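Local atomic coordinates of catechol 1,2-dioxygenase (Burkholderia ambifaria, PDB entry 5VXT), a protein that probably catalyses the iron(III)-dependent intradiol cleavage of catechol by dioxygen, opening the ring between its two hydroxyl-bearing carbons to give cis,cis-muconate. Residues Pro122-Gly127 / Leu166-His171; Gly176-Phe181 / His238-Val243; Thr253-Glu258 / Gln296-Asn301; Pro261-Trp264 / Ala270-Glu273. All blocks are in the same frame, centred on the assembly; numbering follows the deposited sequence. Where two conformers were deposited one is given.

In the fold
Interactions 1, 2 and 3 are buried, whereas interaction 4 lies at the surface in the loop that interaction 3 closes. The first lies on strand 166-170 and the second on strand 238-244, neighbours in one sheet, and both reach the catechol, with centres about 6 Å apart. Interaction 1 is built on aromatic rings and a phenol-carboxylate bond; interaction 2 is made almost wholly through iron. Strand 251-256 borders strand 238-244 and carries the sheet into interaction 3, a purely apolar contact with the other sheet. Interaction 4 joins two loop segments through a threonine-to-backbone hydrogen bond against one face of an exposed tryptophan, and touches interaction 3 at Asn256 and Ile257.

Interaction 1. Residues Pro122-Gly127 / Leu166-His171; sequences PLYVAG and LVECWH. With CAQ (catechol), chain K.
At the wall of the catechol pocket, the segment Pro122-Gly127 lies across the side chains of strand 166-170, with Tyr124 set over Trp170 and reaching on to Glu168. The edge of the phenol ring is turned to the indole face, an edge-to-face pair whose planes meet at 62° with Tyr124 and the six-membered ring of Trp170 4.8 Å apart at their centroids. Tyr124 CD1 is the atom that bears on the indole, 3.6 Å from Trp170 CZ3 and offset toward the rim. Behind it the Tyr124 CA sits over the five-membered ring in a CH-pi contact, so both rings of the indole are overlaid by one residue. With CG of Tyr124 anti to the backbone N (chi1 170°), the phenol crosses the indole and points its OH at Glu168. There Tyr124 OH donates a very short hydrogen bond, 2.5 Å, to Glu168 OE1, which lies at the edge of the phenol ring while the carboxylate plane is turned 77° from it. The same OE1 also accepts a bond from a water that is weakly held by Gly127 N.

Strand 166-170 belongs to one of the two sheets of the dioxygenase beta-sandwich, and the segment Pro122-Gly127, a loop that includes the short strand 125-126, packs on side chains of that sheet. A second water joins the two segments, accepting from Leu123 N at 2.9 Å and from Trp170 NE1 at 3.1 Å. Leu123 O, for its part, is bound by Arg193 of the adjoining strand. On the pocket side Leu123 CD1 lies 3.3 Å from catechol O3, and Pro122 CD comes within 3.5 Å of catechol C1.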
# COMPACT_ATOMS: atom_id res chain seq x y z
N PRO B 122 -10.25 -10.53 7.86
CA PRO B 122 -8.83 -10.57 8.27
C PRO B 122 -8.57 -11.07 9.69
O PRO B 122 -7.43 -10.94 10.15
CB PRO B 122 -8.44 -9.09 8.16
CG PRO B 122 -9.68 -8.37 8.55
CD PRO B 122 -10.84 -9.20 8.04
N LEU B 123 -9.55 -11.65 10.38
CA LEU B 123 -9.44 -11.87 11.82
C LEU B 123 -9.46 -13.34 12.21
O LEU B 123 -9.78 -13.67 13.36
CB LEU B 123 -10.55 -11.11 12.54
CG LEU B 123 -10.61 -9.63 12.14
CD1 LEU B 123 -11.73 -8.92 12.86
CD2 LEU B 123 -9.27 -8.95 12.40
N TYR B 124 -9.10 -14.24 11.31
CA TYR B 124 -9.00 -15.65 11.67
C TYR B 124 -7.73 -15.90 12.48
O TYR B 124 -6.68 -15.31 12.21
CB TYR B 124 -9.01 -16.53 10.42
CG TYR B 124 -8.67 -17.97 10.72
CD1 TYR B 124 -9.58 -18.80 11.36
CD2 TYR B 124 -7.44 -18.50 10.36
CE1 TYR B 124 -9.28 -20.11 11.64
CE2 TYR B 124 -7.13 -19.83 10.64
CZ TYR B 124 -8.06 -20.62 11.28
OH TYR B 124 -7.76 -21.94 11.56
N VAL B 125 -7.82 -16.79 13.47
CA VAL B 125 -6.66 -17.20 14.27
C VAL B 125 -6.58 -18.72 14.26
O VAL B 125 -7.52 -19.40 14.68
CB VAL B 125 -6.72 -16.67 15.71
CG1 VAL B 125 -5.49 -17.13 16.48
CG2 VAL B 125 -6.80 -15.14 15.72
N ALA B 126 -5.45 -19.25 13.80
CA ALA B 126 -5.27 -20.68 13.73
C ALA B 126 -4.87 -21.25 15.09
O ALA B 126 -4.20 -20.59 15.89
CB ALA B 126 -4.21 -21.03 12.68
N GLY B 127 -5.30 -22.48 15.35
CA GLY B 127 -4.79 -23.25 16.46
C GLY B 127 -5.75 -23.54 17.60
O GLY B 127 -5.29 -23.95 18.67
N LEU B 166 -13.82 -30.79 10.25
CA LEU B 166 -13.39 -29.79 11.22
C LEU B 166 -14.17 -28.50 10.97
O LEU B 166 -14.00 -27.86 9.92
CB LEU B 166 -11.89 -29.55 11.13
CG LEU B 166 -11.34 -28.57 12.17
CD1 LEU B 166 -11.49 -29.18 13.55
CD2 LEU B 166 -9.89 -28.25 11.86
N VAL B 167 -15.01 -28.12 11.92
CA VAL B 167 -15.73 -26.86 11.87
C VAL B 167 -15.03 -25.88 12.80
O VAL B 167 -14.95 -26.11 14.01
CB VAL B 167 -17.21 -27.04 12.27
CG1 VAL B 167 -17.95 -25.71 12.14
CG2 VAL B 167 -17.87 -28.11 11.42
N GLU B 168 -14.52 -24.79 12.23
CA GLU B 168 -13.94 -23.72 13.02
C GLU B 168 -14.88 -22.52 13.01
O GLU B 168 -15.57 -22.26 12.02
CB GLU B 168 -12.57 -23.30 12.49
CG GLU B 168 -11.59 -24.44 12.49
CD GLU B 168 -10.27 -24.03 11.92
OE1 GLU B 168 -9.51 -23.35 12.64
OE2 GLU B 168 -10.00 -24.37 10.75
N CYS B 169 -14.86 -21.77 14.11
CA CYS B 169 -15.82 -20.70 14.35
C CYS B 169 -15.11 -19.54 15.03
O CYS B 169 -14.33 -19.76 15.96
CB CYS B 169 -16.98 -21.24 15.21
SG CYS B 169 -18.09 -20.03 15.90
N TRP B 170 -15.34 -18.32 14.56
CA TRP B 170 -14.87 -17.17 15.31
C TRP B 170 -15.84 -16.01 15.13
O TRP B 170 -16.43 -15.85 14.06
CB TRP B 170 -13.43 -16.76 14.91
CG TRP B 170 -13.16 -16.33 13.48
CD1 TRP B 170 -12.87 -15.06 13.05
CD2 TRP B 170 -13.06 -17.17 12.31
NE1 TRP B 170 -12.63 -15.05 11.70
CE2 TRP B 170 -12.74 -16.33 11.22
CE3 TRP B 170 -13.22 -18.54 12.08
CZ2 TRP B 170 -12.60 -16.81 9.91
CZ3 TRP B 170 -13.08 -19.02 10.78
CH2 TRP B 170 -12.76 -18.15 9.71
N HIS B 171 -15.99 -15.21 16.19
CA HIS B 171 -16.84 -14.03 16.14
C HIS B 171 -16.43 -13.07 17.25
O HIS B 171 -15.53 -13.35 18.05
CB HIS B 171 -18.32 -14.42 16.24
CG HIS B 171 -18.70 -15.01 17.56
ND1 HIS B 171 -18.98 -14.24 18.67
CD2 HIS B 171 -18.88 -16.30 17.94
CE1 HIS B 171 -19.31 -15.03 19.68
NE2 HIS B 171 -19.25 -16.28 19.26
C1 CAQ K . -13.36 -6.77 8.60
C2 CAQ K . -13.55 -7.34 9.86
C3 CAQ K . -14.32 -8.49 9.98
O3 CAQ K . -14.53 -9.08 11.18
C4 CAQ K . -14.91 -9.08 8.77
O4 CAQ K . -15.67 -10.20 8.89
C5 CAQ K . -14.70 -8.48 7.54
C6 CAQ K . -13.92 -7.33 7.46
O HOH W 1 -12.28 -12.61 9.82
O HOH W 2 -6.88 -24.66 13.39

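Interaction 2. Residues Gly176-Phe181 / His238-Val243; sequences GFYSHF and HVHFFV. With FE (Fe (III) ion), chain J; CAQ (catechol), chain K.
Tyr178 meets His238 and His240 through an iron(III) ion. Tyr178 OH binds the metal at 1.9 Å, and NE2 of His238 and NE2 of His240 each bind it at 2.0 Å. Catechol completes a five-atom set as a bidentate chelate, its O3 2.3 Å and its O4 2.5 Å from iron. The phenol crosses each histidine at about a right angle, and its OH lies at the edge of the His240 ring.

The next shell probably helps to hold the rings. A water over the centre of the His238 face lies 2.6 Å from Tyr178 OH and within bonding distance of His238 O, though it has more acceptors in reach than protons to give. His238 ND1 is hydrogen-bonded to Pro236 O, a bond that would help to hold the imidazole with NE2 toward the metal, while His240 stacks on Trp170. A type II beta turn runs from Tyr178 to Phe181, and strand 238-244, where the histidines are two residues apart, brings both to the iron. Arg235 hydrogen-bonds the catechol.

Tyr214 lines the catechol pocket but is not an iron ligand here, consistent with intradiol dioxygenases in which a second tyrosine leaves the metal when substrate chelates. Iron(III) bound to both catechol oxygens would activate the substrate for attack by dioxygen.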
# COMPACT_ATOMS: atom_id res chain seq x y z
N GLY B 176 -17.89 -5.76 19.87
CA GLY B 176 -17.47 -5.92 18.49
C GLY B 176 -15.99 -6.18 18.30
O GLY B 176 -15.46 -5.92 17.22
N PHE B 177 -15.31 -6.69 19.33
CA PHE B 177 -13.88 -6.97 19.28
C PHE B 177 -13.63 -8.47 19.29
O PHE B 177 -14.33 -9.23 19.98
CB PHE B 177 -13.15 -6.32 20.46
CG PHE B 177 -13.18 -4.81 20.44
CD1 PHE B 177 -13.00 -4.12 19.25
CD2 PHE B 177 -13.39 -4.10 21.60
CE1 PHE B 177 -13.04 -2.73 19.23
CE2 PHE B 177 -13.42 -2.71 21.59
CZ PHE B 177 -13.24 -2.03 20.40
N TYR B 178 -12.62 -8.90 18.54
CA TYR B 178 -12.21 -10.29 18.46
C TYR B 178 -10.99 -10.52 19.33
O TYR B 178 -10.11 -9.66 19.42
CB TYR B 178 -11.86 -10.68 17.02
CG TYR B 178 -13.00 -10.73 16.03
CD1 TYR B 178 -13.62 -9.57 15.59
CD2 TYR B 178 -13.43 -11.95 15.51
CE1 TYR B 178 -14.65 -9.62 14.67
CE2 TYR B 178 -14.45 -12.01 14.59
CZ TYR B 178 -15.06 -10.85 14.17
OH TYR B 178 -16.07 -10.92 13.26
N SER B 179 -10.91 -11.69 19.96
CA SER B 179 -9.69 -12.04 20.68
C SER B 179 -8.51 -12.02 19.72
O SER B 179 -8.66 -12.24 18.51
CB SER B 179 -9.83 -13.40 21.36
OG SER B 179 -10.08 -14.42 20.42
N HIS B 180 -7.33 -11.70 20.26
CA HIS B 180 -6.08 -11.50 19.53
C HIS B 180 -6.06 -10.16 18.79
O HIS B 180 -5.01 -9.75 18.30
CB HIS B 180 -5.81 -12.65 18.55
CG HIS B 180 -4.35 -12.91 18.32
ND1 HIS B 180 -3.57 -13.60 19.23
CD2 HIS B 180 -3.53 -12.58 17.29
CE1 HIS B 180 -2.33 -13.68 18.76
NE2 HIS B 180 -2.28 -13.07 17.59
N PHE B 181 -7.21 -9.48 18.71
CA PHE B 181 -7.31 -8.20 18.01
C PHE B 181 -8.08 -7.17 18.82
O PHE B 181 -8.71 -6.27 18.26
CB PHE B 181 -7.99 -8.36 16.64
CG PHE B 181 -7.35 -9.35 15.74
CD1 PHE B 181 -7.82 -10.66 15.68
CD2 PHE B 181 -6.27 -8.98 14.95
CE1 PHE B 181 -7.22 -11.58 14.84
CE2 PHE B 181 -5.67 -9.90 14.11
CZ PHE B 181 -6.14 -11.20 14.06
N HIS B 238 -22.25 -11.04 13.08
CA HIS B 238 -22.04 -12.20 12.23
C HIS B 238 -21.12 -13.19 12.93
O HIS B 238 -20.48 -12.86 13.94
CB HIS B 238 -21.43 -11.80 10.88
CG HIS B 238 -20.08 -11.17 11.01
ND1 HIS B 238 -19.92 -9.84 11.32
CD2 HIS B 238 -18.84 -11.70 10.90
CE1 HIS B 238 -18.63 -9.57 11.39
NE2 HIS B 238 -17.95 -10.67 11.13
N VAL B 239 -21.06 -14.40 12.38
CA VAL B 239 -20.19 -15.47 12.86
C VAL B 239 -19.51 -16.09 11.65
O VAL B 239 -20.17 -16.39 10.65
CB VAL B 239 -20.98 -16.54 13.65
CG1 VAL B 239 -20.06 -17.64 14.10
CG2 VAL B 239 -21.67 -15.90 14.84
N HIS B 240 -18.19 -16.30 11.74
CA HIS B 240 -17.39 -16.88 10.66
C HIS B 240 -17.26 -18.39 10.81
O HIS B 240 -17.22 -18.91 11.93
CB HIS B 240 -15.98 -16.30 10.68
CG HIS B 240 -15.90 -14.84 10.37
ND1 HIS B 240 -15.70 -14.37 9.09
CD2 HIS B 240 -15.98 -13.75 11.17
CE1 HIS B 240 -15.66 -13.05 9.12
NE2 HIS B 240 -15.82 -12.65 10.37
N PHE B 241 -17.16 -19.08 9.68
CA PHE B 241 -16.82 -20.50 9.71
C PHE B 241 -15.83 -20.90 8.62
O PHE B 241 -15.90 -20.42 7.49
CB PHE B 241 -18.07 -21.38 9.56
CG PHE B 241 -19.12 -21.12 10.60
CD1 PHE B 241 -19.15 -21.85 11.78
CD2 PHE B 241 -20.10 -20.15 10.40
CE1 PHE B 241 -20.12 -21.62 12.75
CE2 PHE B 241 -21.07 -19.91 11.36
CZ PHE B 241 -21.07 -20.65 12.53
N PHE B 242 -14.92 -21.79 9.00
CA PHE B 242 -14.22 -22.70 8.10
C PHE B 242 -14.81 -24.09 8.28
O PHE B 242 -15.04 -24.50 9.42
CB PHE B 242 -12.73 -22.80 8.42
CG PHE B 242 -11.91 -21.66 7.93
CD1 PHE B 242 -12.27 -20.97 6.79
CD2 PHE B 242 -10.77 -21.29 8.60
CE1 PHE B 242 -11.50 -19.91 6.32
CE2 PHE B 242 -9.98 -20.22 8.14
CZ PHE B 242 -10.36 -19.55 7.01
N VAL B 243 -15.00 -24.83 7.19
CA VAL B 243 -15.29 -26.27 7.29
C VAL B 243 -14.30 -27.03 6.42
O VAL B 243 -14.26 -26.83 5.20
CB VAL B 243 -16.73 -26.61 6.90
CG1 VAL B 243 -17.00 -28.10 7.17
CG2 VAL B 243 -17.72 -25.78 7.71
FE FE J . -15.93 -10.85 11.34
C1 CAQ K . -13.36 -6.77 8.60
C2 CAQ K . -13.55 -7.34 9.86
C3 CAQ K . -14.32 -8.49 9.98
O3 CAQ K . -14.53 -9.08 11.18
C4 CAQ K . -14.91 -9.08 8.77
O4 CAQ K . -15.67 -10.20 8.89
C5 CAQ K . -14.70 -8.48 7.54
C6 CAQ K . -13.92 -7.33 7.46
O HOH W 3 -18.20 -11.44 14.66

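Interaction 3. Residues Thr253-Glu258 / Gln296-Asn301; sequences TQFNIE and QDIEFN
Phe255 reaches into the hollow between Ile298 and Phe300, at a point where the two sheets of the beta-sandwich are pressed together. Strand 251-256 is an edge strand of one sheet and strand 295-303 belongs to the other. The facing pairs run in opposite order, Phe255 against Phe300 and Ile257 against Ile298, and the contact is wholly apolar.

The Phe255 ring is the main bump. Its CG occupies the crowded position between the backbone N and the carbonyl carbon (chi1 63°), which sends the ring from its own strand toward the facing sheet, met by Ile298 coming from the opposite direction. Ile298 meets it with two branches: CG2 lies over one face of the ring, and CD1 packs against the rim, 3.6 Å from Phe255 CE1. On the other flank of the hollow, Phe255 and Phe300 slide past each other rather than stack. The two ring planes are inclined at 56° and their centroids are 5.2 Å apart, an oblique meeting in which Phe255 CD2 stands over the Phe300 face, displaced toward its rim, and 3.8 Å from Phe300 CG. Phe300 CB adds a contact with Phe255 CE2 at 4.1 Å.

Further side chains touch these three: Ile150 and Val239 on Phe255, Leu148 on Ile298 and Pro277 on Phe300. Phe302 meets Phe300 edge-to-face. Toward the end of the contact, Ile257 crosses Ile298 at about a right angle, and the two methyl tips, Ile257 CD1 and Ile298 CD1, come to rest 4.0 Å apart.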
# COMPACT_ATOMS: atom_id res chain seq x y z
N THR B 253 -17.18 -19.38 4.97
CA THR B 253 -18.51 -18.78 4.92
C THR B 253 -18.78 -18.07 6.24
O THR B 253 -17.89 -17.95 7.10
CB THR B 253 -19.57 -19.85 4.63
OG1 THR B 253 -20.82 -19.20 4.35
CG2 THR B 253 -19.74 -20.77 5.82
N GLN B 254 -20.01 -17.58 6.38
CA GLN B 254 -20.46 -16.81 7.53
C GLN B 254 -21.97 -16.92 7.60
O GLN B 254 -22.62 -17.35 6.65
CB GLN B 254 -20.09 -15.31 7.42
CG GLN B 254 -18.63 -14.93 7.27
CD GLN B 254 -18.48 -13.41 7.18
OE1 GLN B 254 -19.27 -12.67 7.77
NE2 GLN B 254 -17.50 -12.95 6.42
N PHE B 255 -22.54 -16.48 8.72
CA PHE B 255 -23.94 -16.09 8.69
C PHE B 255 -24.10 -14.82 9.51
O PHE B 255 -23.29 -14.51 10.38
CB PHE B 255 -24.93 -17.21 9.14
CG PHE B 255 -24.78 -17.68 10.56
CD1 PHE B 255 -25.03 -16.84 11.63
CD2 PHE B 255 -24.49 -19.02 10.81
CE1 PHE B 255 -24.92 -17.30 12.93
CE2 PHE B 255 -24.40 -19.48 12.10
CZ PHE B 255 -24.61 -18.63 13.16
N ASN B 256 -25.12 -14.05 9.16
CA ASN B 256 -25.46 -12.81 9.83
C ASN B 256 -26.54 -13.09 10.86
O ASN B 256 -27.39 -13.97 10.68
CB ASN B 256 -25.96 -11.77 8.83
CG ASN B 256 -24.83 -11.02 8.13
OD1 ASN B 256 -23.74 -10.86 8.68
ND2 ASN B 256 -25.10 -10.54 6.93
N ILE B 257 -26.51 -12.33 11.96
CA ILE B 257 -27.56 -12.42 12.97
C ILE B 257 -28.84 -11.82 12.40
O ILE B 257 -28.86 -10.67 11.93
CB ILE B 257 -27.15 -11.72 14.26
CG1 ILE B 257 -25.90 -12.36 14.85
CG2 ILE B 257 -28.33 -11.71 15.27
CD1 ILE B 257 -26.04 -13.85 15.08
N GLU B 258 -29.93 -12.59 12.45
CA GLU B 258 -31.20 -12.15 11.90
C GLU B 258 -31.62 -10.81 12.50
O GLU B 258 -31.53 -10.61 13.72
CB GLU B 258 -32.26 -13.22 12.17
CG GLU B 258 -33.68 -12.72 12.24
CD GLU B 258 -34.69 -13.86 12.32
OE1 GLU B 258 -35.54 -13.95 11.41
OE2 GLU B 258 -34.62 -14.66 13.28
N GLN B 296 -30.61 -17.91 23.01
CA GLN B 296 -30.92 -17.86 21.59
C GLN B 296 -30.23 -19.01 20.88
O GLN B 296 -29.12 -19.40 21.23
CB GLN B 296 -30.50 -16.51 20.99
CG GLN B 296 -31.49 -15.40 21.34
CD GLN B 296 -31.00 -14.02 20.98
OE1 GLN B 296 -29.95 -13.58 21.44
NE2 GLN B 296 -31.76 -13.32 20.15
N ASP B 297 -30.91 -19.55 19.87
CA ASP B 297 -30.52 -20.80 19.23
C ASP B 297 -30.56 -20.61 17.72
O ASP B 297 -31.55 -20.09 17.19
CB ASP B 297 -31.45 -21.93 19.68
CG ASP B 297 -31.05 -23.27 19.13
OD1 ASP B 297 -31.66 -23.73 18.14
OD2 ASP B 297 -30.12 -23.88 19.71
N ILE B 298 -29.49 -20.99 17.04
CA ILE B 298 -29.45 -20.92 15.58
C ILE B 298 -29.12 -22.30 15.04
O ILE B 298 -28.04 -22.84 15.32
CB ILE B 298 -28.42 -19.90 15.07
CG1 ILE B 298 -28.73 -18.50 15.61
CG2 ILE B 298 -28.42 -19.90 13.56
CD1 ILE B 298 -27.85 -17.42 15.04
N GLU B 299 -30.03 -22.85 14.24
CA GLU B 299 -29.75 -24.09 13.52
C GLU B 299 -29.19 -23.73 12.15
O GLU B 299 -29.82 -22.99 11.39
CB GLU B 299 -31.01 -24.96 13.39
CG GLU B 299 -30.77 -26.20 12.53
CD GLU B 299 -31.90 -27.23 12.60
OE1 GLU B 299 -32.71 -27.17 13.55
OE2 GLU B 299 -31.96 -28.09 11.71
N PHE B 300 -28.00 -24.22 11.86
CA PHE B 300 -27.37 -23.92 10.58
C PHE B 300 -26.56 -25.12 10.13
O PHE B 300 -25.63 -25.54 10.82
CB PHE B 300 -26.49 -22.68 10.67
CG PHE B 300 -26.10 -22.14 9.34
CD1 PHE B 300 -26.97 -21.36 8.60
CD2 PHE B 300 -24.85 -22.43 8.81
CE1 PHE B 300 -26.61 -20.86 7.37
CE2 PHE B 300 -24.49 -21.93 7.58
CZ PHE B 300 -25.37 -21.15 6.86
N ASN B 301 -26.92 -25.66 8.98
CA ASN B 301 -26.23 -26.81 8.42
C ASN B 301 -25.24 -26.34 7.36
O ASN B 301 -25.44 -25.31 6.72
CB ASN B 301 -27.23 -27.79 7.81
CG ASN B 301 -28.22 -28.29 8.83
OD1 ASN B 301 -27.86 -28.57 9.97
ND2 ASN B 301 -29.48 -28.39 8.42

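Interaction 4. Residues Pro261-Trp264 / Ala270-Glu273; sequences PLIW and ATRE. With EDO (1,2-ethanediol), chain M.
Thr271 fits against Ile263 and Trp264, bonding to the backbone of the first and packing against one face of the Trp264 ring. The polar link is a hydrogen bond from Thr271 OG1 to Ile263 O, 2.7 Å long and lying in the carbonyl plane, with a C=O...donor angle of 145°. The same carbonyl oxygen also accepts from O1 of a 1,2-ethanediol, probably from the crystallisation liquor, at 3.2 Å. O2 of the diol makes weak bonds to Thr271 N and Thr271 O, and the diol is also bonded to Asp266 N.

The apolar contacts centre on the threonine methyl. With CG2 anti to the backbone N, it lies over one face of the Trp264 six-membered ring, 3.9 Å from the centroid and 20° off the normal, as a CH-pi contact. Thr271 CG2 also touches Ile263 CG2 at 3.6 Å, and that methyl lies over the same indole face. At the rim, Trp264 CH2 comes 4.0 Å from Glu273 N, near the ring plane.

Both segments belong to the loop between strands 251-256 and 280-282. Asn256 at the end of the first strand makes a weak hydrogen bond to Thr271 OG1, while Arg272 turns away to form a salt bridge with Asp103 of helix 94-109 and a bond to Arg117 O.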
# COMPACT_ATOMS: atom_id res chain seq x y z
N PRO B 261 -29.85 -4.26 11.57
CA PRO B 261 -30.20 -3.24 10.57
C PRO B 261 -29.11 -3.00 9.54
O PRO B 261 -29.39 -2.36 8.51
CB PRO B 261 -30.45 -1.99 11.42
CG PRO B 261 -29.68 -2.21 12.67
CD PRO B 261 -29.69 -3.70 12.92
N LEU B 262 -27.90 -3.49 9.75
CA LEU B 262 -26.81 -3.33 8.80
C LEU B 262 -26.67 -4.51 7.85
O LEU B 262 -25.72 -4.55 7.07
CB LEU B 262 -25.49 -3.10 9.53
CG LEU B 262 -25.30 -1.74 10.21
CD1 LEU B 262 -23.97 -1.72 10.94
CD2 LEU B 262 -25.38 -0.61 9.19
N ILE B 263 -27.60 -5.48 7.90
CA ILE B 263 -27.44 -6.69 7.11
C ILE B 263 -27.33 -6.37 5.63
O ILE B 263 -26.50 -6.94 4.92
CB ILE B 263 -28.57 -7.69 7.40
CG1 ILE B 263 -28.22 -8.52 8.63
CG2 ILE B 263 -28.80 -8.62 6.22
CD1 ILE B 263 -29.24 -9.58 8.92
N TRP B 264 -28.15 -5.45 5.13
CA TRP B 264 -28.05 -5.06 3.73
C TRP B 264 -27.30 -3.74 3.55
O TRP B 264 -27.53 -3.03 2.57
CB TRP B 264 -29.44 -5.00 3.10
CG TRP B 264 -30.08 -6.38 3.03
CD1 TRP B 264 -31.24 -6.78 3.65
CD2 TRP B 264 -29.57 -7.53 2.34
NE1 TRP B 264 -31.48 -8.11 3.36
CE2 TRP B 264 -30.47 -8.59 2.56
CE3 TRP B 264 -28.44 -7.76 1.55
CZ2 TRP B 264 -30.28 -9.86 2.02
CZ3 TRP B 264 -28.26 -9.03 1.01
CH2 TRP B 264 -29.17 -10.06 1.25
N ALA B 270 -20.49 -8.55 2.32
CA ALA B 270 -20.38 -9.99 2.53
C ALA B 270 -21.70 -10.70 2.78
O ALA B 270 -21.72 -11.93 2.86
CB ALA B 270 -19.44 -10.29 3.71
N THR B 271 -22.80 -9.96 2.91
CA THR B 271 -24.09 -10.58 3.23
C THR B 271 -24.62 -11.36 2.02
O THR B 271 -24.53 -10.90 0.88
CB THR B 271 -25.09 -9.51 3.65
OG1 THR B 271 -24.60 -8.86 4.83
CG2 THR B 271 -26.47 -10.12 3.96
N ARG B 272 -25.17 -12.54 2.29
CA ARG B 272 -25.81 -13.32 1.25
C ARG B 272 -27.16 -13.82 1.77
O ARG B 272 -27.33 -14.07 2.96
CB ARG B 272 -24.94 -14.48 0.82
CG ARG B 272 -23.57 -14.02 0.33
CD ARG B 272 -22.81 -15.16 -0.31
NE ARG B 272 -23.26 -15.35 -1.68
CZ ARG B 272 -22.55 -15.94 -2.62
NH1 ARG B 272 -21.34 -16.42 -2.34
NH2 ARG B 272 -23.04 -16.05 -3.85
N GLU B 273 -28.12 -13.92 0.84
CA GLU B 273 -29.51 -14.22 1.17
C GLU B 273 -29.62 -15.55 1.89
O GLU B 273 -30.44 -15.70 2.81
CB GLU B 273 -30.32 -14.22 -0.13
CG GLU B 273 -31.80 -14.41 -0.00
CD GLU B 273 -32.47 -14.52 -1.36
OE1 GLU B 273 -32.00 -13.85 -2.31
OE2 GLU B 273 -33.44 -15.30 -1.49
C1 EDO M . -25.00 -5.70 1.34
O1 EDO M . -24.43 -5.99 2.62
C2 EDO M . -24.13 -6.39 0.29
O2 EDO M . -23.73 -7.66 0.83